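Local coordinates for protein putative tryptophan halogenase (Xanthomonas campestris pv. campestris, PDB 6Y1W) that belongs to the flavin-dependent tryptophan halogenase family, so that it probably binds FAD and uses the reduced flavin to halogenate an aromatic substrate, at residues Q79-Q85 and L169-F173; G149-L154 and L489-F495. All coordinates share one frame. Where two conformers were deposited one is given. Residue numbers count along the deposited sequence, not the author numbering.

Interaction 1: Q79-Q85 and L169-F173; sequences QFMAATQ and LYARF
Build the chain from Gln-79 as helix, with Ala-83 N donating to Gln-79 O (3.0 Å); Thr-84 is at phi/psi -120/18, and by Gln-85, at positive phi (57/31), it has left the helix. Segment 169-173 is helical throughout. The two short axes approach to 9.8 Å, their N-to-C directions 132° apart (signed angle +132°), and the backbones come nearest where Thr-84 CA lies 5.1 Å from Leu-169 CA. Phe-173, chi1 t and chi2 91°, buries the most surface here: Phe-80 CA sits over its face, a CH-pi contact 4.2 Å from the ring centroid, Ala-83 CB meets Phe-173 CD1 at 3.7 Å, and Gln-79, t at chi1 and chi2, brings OE1 to the ring edge, 3.6 Å from Phe-173 CE1. Phe-80 has an off-rotamer chi1 of 143°; its ring meets that of Tyr-170 (chi1 t) obliquely, planes at 64°, with Phe-80 CE1 3.5 Å from Tyr-170 CD1. Thr-84 takes chi1 p, so OG1 donates a hydrogen bond to Phe-80 O (2.9 Å) while CG2 reaches Tyr-170 CA at 3.5 Å. Leu-169 (m, t) places CD1 3.7 Å from CG of Gln-85 (m, m). The direct contacts are mainly apolar and aromatic; a water links the backbones, donating to Ala-83 O (3.2 Å) and Leu-169 O (2.8 Å). The contact sets helix 77-83 and Thr-84 against the N-terminal half of helix 167-180, an oblique helix-helix packing. Strand 162-166 supplies Leu-165 against Phe-80, Thr-84 and Tyr-170, and helix 65-73 covers Tyr-170 with Leu-66 and Phe-69, its His-70 hydrogen-bonding the tyrosine hydroxyl.

Interaction 2: G149-L154 and L489-F495; sequences GRFAHL and LPPHAEF
Lay 149-154 as an extended strip leaving Gly-149, the first residue past helix 141-148, at positive phi (70/39). Along the partner, Leu-489 (m, t) comes first: its CD2 is 4.2 Å from both Ala-152 CB and Leu-154 CD2, and its O accepts from NH1 of the outstretched Arg-150 (m, t, t) at 2.8 Å. Pro-490 O accepts a hydrogen bond from Phe-151 N at 3.0 Å, while Pro-490 CD touches Ala-152 CB at 3.6 Å. Pro-491, N-cap residue of the next helix, faces Arg-150 as the non-hydrogen-bonded pair of a single antiparallel bridge, CA to CA 4.4 Å. His-492 N then donates to Gly-149 O (2.9 Å). One turn on, Phe-495 (chi1 t) takes Ala-152 CA over its ring face, 4.0 Å from the centroid, and the edge of Phe-151 (chi1 t), centroids 5.5 Å apart in an offset edge-to-face pair; Phe-495 CZ lies 3.5 Å from His-153 ND1. An isolated beta bridge thus joins the loop after helix 141-148 to the start of helix 492-499, beside an aromatic cluster of Phe-151, His-153 and Phe-495.

The segments of interactions 1 and 2 alternate along the chain: 79-85, 149-154, 169-173, then 489-495. Their centres are 20 Å apart and the nearest atoms about 6 Å, without touching. Glu-77, on the helix that carries 79-83, hydrogen-bonds His-153 and so connects the two regions. Interaction 1 is probably on the flavin side: the Tyr-170 side chain is about 4 Å from that of Thr-26 and about 5 Å from that of Ile-351, both predicted to bind FAD. In interaction 2 the His-492 side chain is about 7 Å from that of Lys-89, the predicted active-site lysine. Bound (2S,3S)-butane-2,3-diol lies about 7 Å from the Gln-85 side chain and about 14 Å from that of Phe-151.

Interaction 1: Q79-Q85 and L169-F173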
# COMPACT_ATOMS: atom_id res chain seq x y z
N GLN A 79 -20.75 -14.83 19.44
CA GLN A 79 -20.51 -16.20 19.90
C GLN A 79 -19.05 -16.39 20.30
O GLN A 79 -18.75 -16.93 21.37
CB GLN A 79 -20.92 -17.17 18.79
CG GLN A 79 -20.60 -18.61 18.96
CD GLN A 79 -20.77 -19.34 17.61
OE1 GLN A 79 -19.92 -20.13 17.21
NE2 GLN A 79 -21.84 -19.01 16.90
N PHE A 80 -18.14 -15.90 19.45
CA PHE A 80 -16.71 -15.94 19.76
C PHE A 80 -16.40 -15.21 21.07
O PHE A 80 -15.65 -15.71 21.90
CB PHE A 80 -15.94 -15.34 18.56
CG PHE A 80 -14.74 -14.53 18.98
CD1 PHE A 80 -13.62 -15.17 19.55
CD2 PHE A 80 -14.73 -13.15 18.81
CE1 PHE A 80 -12.51 -14.43 19.96
CE2 PHE A 80 -13.62 -12.40 19.21
CZ PHE A 80 -12.54 -13.03 19.80
N MET A 81 -16.97 -14.00 21.26
CA MET A 81 -16.64 -13.21 22.46
C MET A 81 -17.17 -13.88 23.73
O MET A 81 -16.48 -13.95 24.75
CB MET A 81 -17.20 -11.80 22.31
CG MET A 81 -16.44 -10.96 21.28
SD MET A 81 -16.96 -9.24 21.28
CE MET A 81 -16.24 -8.64 22.85
N ALA A 82 -18.41 -14.37 23.68
CA ALA A 82 -18.95 -15.04 24.85
C ALA A 82 -18.15 -16.29 25.19
O ALA A 82 -17.96 -16.61 26.36
CB ALA A 82 -20.41 -15.44 24.60
N ALA A 83 -17.65 -16.99 24.17
CA ALA A 83 -16.89 -18.20 24.40
C ALA A 83 -15.48 -17.95 24.89
O ALA A 83 -14.87 -18.89 25.43
CB ALA A 83 -16.79 -19.01 23.09
N THR A 84 -14.96 -16.72 24.79
CA THR A 84 -13.58 -16.46 25.15
C THR A 84 -13.48 -15.43 26.26
O THR A 84 -12.41 -14.88 26.47
CB THR A 84 -12.77 -16.01 23.92
OG1 THR A 84 -13.34 -14.83 23.39
CG2 THR A 84 -12.75 -17.13 22.83
N GLN A 85 -14.58 -15.20 26.99
CA GLN A 85 -14.61 -14.21 28.09
C GLN A 85 -14.22 -12.81 27.61
O GLN A 85 -13.68 -12.00 28.39
CB GLN A 85 -13.74 -14.64 29.28
CG GLN A 85 -14.18 -15.99 29.89
CD GLN A 85 -15.38 -15.80 30.81
OE1 GLN A 85 -15.49 -14.78 31.51
NE2 GLN A 85 -16.29 -16.78 30.80
N LEU A 169 -9.07 -20.22 25.80
CA LEU A 169 -10.44 -20.44 25.36
C LEU A 169 -10.59 -20.18 23.87
O LEU A 169 -11.36 -20.85 23.20
CB LEU A 169 -11.42 -19.55 26.13
CG LEU A 169 -11.56 -19.90 27.62
CD1 LEU A 169 -12.41 -18.91 28.34
CD2 LEU A 169 -12.11 -21.33 27.75
N TYR A 170 -9.86 -19.20 23.34
CA TYR A 170 -9.94 -18.92 21.91
C TYR A 170 -9.41 -20.11 21.10
O TYR A 170 -10.04 -20.56 20.12
CB TYR A 170 -9.16 -17.62 21.59
CG TYR A 170 -9.19 -17.18 20.14
CD1 TYR A 170 -10.37 -17.17 19.41
CD2 TYR A 170 -8.01 -16.80 19.47
CE1 TYR A 170 -10.42 -16.75 18.08
CE2 TYR A 170 -8.04 -16.37 18.15
CZ TYR A 170 -9.25 -16.35 17.47
OH TYR A 170 -9.28 -15.95 16.15
N ALA A 171 -8.25 -20.65 21.51
CA ALA A 171 -7.73 -21.85 20.84
C ALA A 171 -8.72 -23.01 20.90
O ALA A 171 -8.82 -23.78 19.94
CB ALA A 171 -6.37 -22.26 21.44
N ARG A 172 -9.41 -23.19 22.04
CA ARG A 172 -10.37 -24.29 22.14
C ARG A 172 -11.57 -24.06 21.23
O ARG A 172 -12.06 -25.00 20.59
CB ARG A 172 -10.81 -24.47 23.60
CG ARG A 172 -11.60 -25.78 23.84
CD ARG A 172 -10.67 -26.99 23.71
NE ARG A 172 -11.38 -28.28 23.70
CZ ARG A 172 -12.10 -28.73 22.67
NH1 ARG A 172 -12.21 -27.99 21.58
NH2 ARG A 172 -12.71 -29.91 22.74
N PHE A 173 -12.01 -22.80 21.12
CA PHE A 173 -13.09 -22.42 20.20
C PHE A 173 -12.69 -22.72 18.76
O PHE A 173 -13.46 -23.31 18.00
CB PHE A 173 -13.42 -20.93 20.42
CG PHE A 173 -14.44 -20.38 19.48
CD1 PHE A 173 -15.80 -20.41 19.82
CD2 PHE A 173 -14.07 -19.77 18.32
CE1 PHE A 173 -16.76 -19.85 18.94
CE2 PHE A 173 -15.03 -19.23 17.43
CZ PHE A 173 -16.35 -19.27 17.76
O HOH W 1 -13.84 -21.67 24.16

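Interaction 2: G149-L154 and L489-F495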
# COMPACT_ATOMS: atom_id res chain seq x y z
N GLY A 149 -14.89 4.84 29.02
CA GLY A 149 -15.33 3.47 29.26
C GLY A 149 -16.63 3.09 28.57
O GLY A 149 -17.46 2.36 29.15
N ARG A 150 -16.82 3.55 27.35
CA ARG A 150 -18.04 3.34 26.58
C ARG A 150 -17.76 2.57 25.30
O ARG A 150 -16.67 2.68 24.70
CB ARG A 150 -18.68 4.70 26.21
CG ARG A 150 -19.09 5.50 27.43
CD ARG A 150 -19.83 6.76 27.01
NE ARG A 150 -20.30 7.51 28.17
CZ ARG A 150 -21.49 7.36 28.74
NH1 ARG A 150 -22.35 6.46 28.27
NH2 ARG A 150 -21.81 8.09 29.80
N PHE A 151 -18.74 1.77 24.85
CA PHE A 151 -18.59 1.05 23.58
C PHE A 151 -19.95 0.62 23.07
O PHE A 151 -20.76 0.07 23.83
CB PHE A 151 -17.71 -0.21 23.69
CG PHE A 151 -17.55 -0.91 22.36
CD1 PHE A 151 -16.56 -0.49 21.48
CD2 PHE A 151 -18.45 -1.88 21.94
CE1 PHE A 151 -16.45 -1.07 20.23
CE2 PHE A 151 -18.36 -2.46 20.69
CZ PHE A 151 -17.35 -2.03 19.82
N ALA A 152 -20.16 0.81 21.77
CA ALA A 152 -21.12 0.04 20.97
C ALA A 152 -20.68 0.12 19.51
O ALA A 152 -19.88 0.98 19.16
CB ALA A 152 -22.55 0.58 21.16
N HIS A 153 -21.17 -0.79 18.66
CA HIS A 153 -20.87 -0.67 17.24
C HIS A 153 -21.57 0.55 16.67
O HIS A 153 -22.67 0.91 17.10
CB HIS A 153 -21.33 -1.89 16.43
CG HIS A 153 -20.80 -3.19 16.93
ND1 HIS A 153 -21.45 -3.93 17.90
CD2 HIS A 153 -19.69 -3.88 16.61
CE1 HIS A 153 -20.76 -5.03 18.15
NE2 HIS A 153 -19.68 -5.02 17.39
N LEU A 154 -20.95 1.16 15.67
CA LEU A 154 -21.60 2.25 14.96
C LEU A 154 -21.82 1.89 13.50
O LEU A 154 -21.08 1.08 12.95
CB LEU A 154 -20.77 3.54 15.05
CG LEU A 154 -20.84 4.23 16.41
CD1 LEU A 154 -19.86 5.42 16.49
CD2 LEU A 154 -22.29 4.68 16.66
N LEU A 489 -23.05 6.34 23.12
CA LEU A 489 -22.50 5.01 23.37
C LEU A 489 -22.74 4.60 24.83
O LEU A 489 -22.58 5.42 25.73
CB LEU A 489 -20.99 4.99 23.08
CG LEU A 489 -20.59 5.42 21.67
CD1 LEU A 489 -19.06 5.44 21.68
CD2 LEU A 489 -21.12 4.46 20.66
N PRO A 490 -23.17 3.36 25.11
CA PRO A 490 -23.44 2.96 26.50
C PRO A 490 -22.17 2.61 27.25
O PRO A 490 -21.12 2.36 26.61
CB PRO A 490 -24.32 1.72 26.34
CG PRO A 490 -23.80 1.09 25.07
CD PRO A 490 -23.47 2.28 24.16
N PRO A 491 -22.24 2.50 28.57
CA PRO A 491 -21.13 1.91 29.33
C PRO A 491 -20.77 0.52 28.80
O PRO A 491 -21.64 -0.26 28.42
CB PRO A 491 -21.67 1.85 30.77
CG PRO A 491 -22.79 2.88 30.79
CD PRO A 491 -23.39 2.87 29.43
N HIS A 492 -19.46 0.24 28.76
CA HIS A 492 -18.94 -1.03 28.23
C HIS A 492 -19.66 -2.23 28.82
O HIS A 492 -20.03 -3.18 28.11
CB HIS A 492 -17.44 -1.10 28.57
CG HIS A 492 -16.68 -2.20 27.86
ND1 HIS A 492 -15.41 -2.55 28.25
CD2 HIS A 492 -16.98 -2.96 26.79
CE1 HIS A 492 -14.97 -3.52 27.46
NE2 HIS A 492 -15.89 -3.77 26.55
N ALA A 493 -19.82 -2.23 30.13
CA ALA A 493 -20.41 -3.37 30.82
C ALA A 493 -21.85 -3.58 30.39
O ALA A 493 -22.30 -4.72 30.26
CB ALA A 493 -20.36 -3.16 32.33
N GLU A 494 -22.60 -2.49 30.18
CA GLU A 494 -23.97 -2.64 29.72
C GLU A 494 -24.02 -3.23 28.32
O GLU A 494 -24.86 -4.10 28.03
CB GLU A 494 -24.69 -1.29 29.76
CG GLU A 494 -25.18 -0.96 31.15
CD GLU A 494 -25.67 0.46 31.28
OE1 GLU A 494 -25.55 1.03 32.39
OE2 GLU A 494 -26.19 1.00 30.26
N PHE A 495 -23.11 -2.80 27.45
CA PHE A 495 -23.10 -3.36 26.11
C PHE A 495 -22.73 -4.85 26.14
O PHE A 495 -23.37 -5.66 25.47
CB PHE A 495 -22.15 -2.57 25.20
CG PHE A 495 -22.30 -2.95 23.78
CD1 PHE A 495 -23.40 -2.48 23.04
CD2 PHE A 495 -21.42 -3.82 23.18
CE1 PHE A 495 -23.58 -2.89 21.71
CE2 PHE A 495 -21.59 -4.23 21.87
CZ PHE A 495 -22.68 -3.76 21.12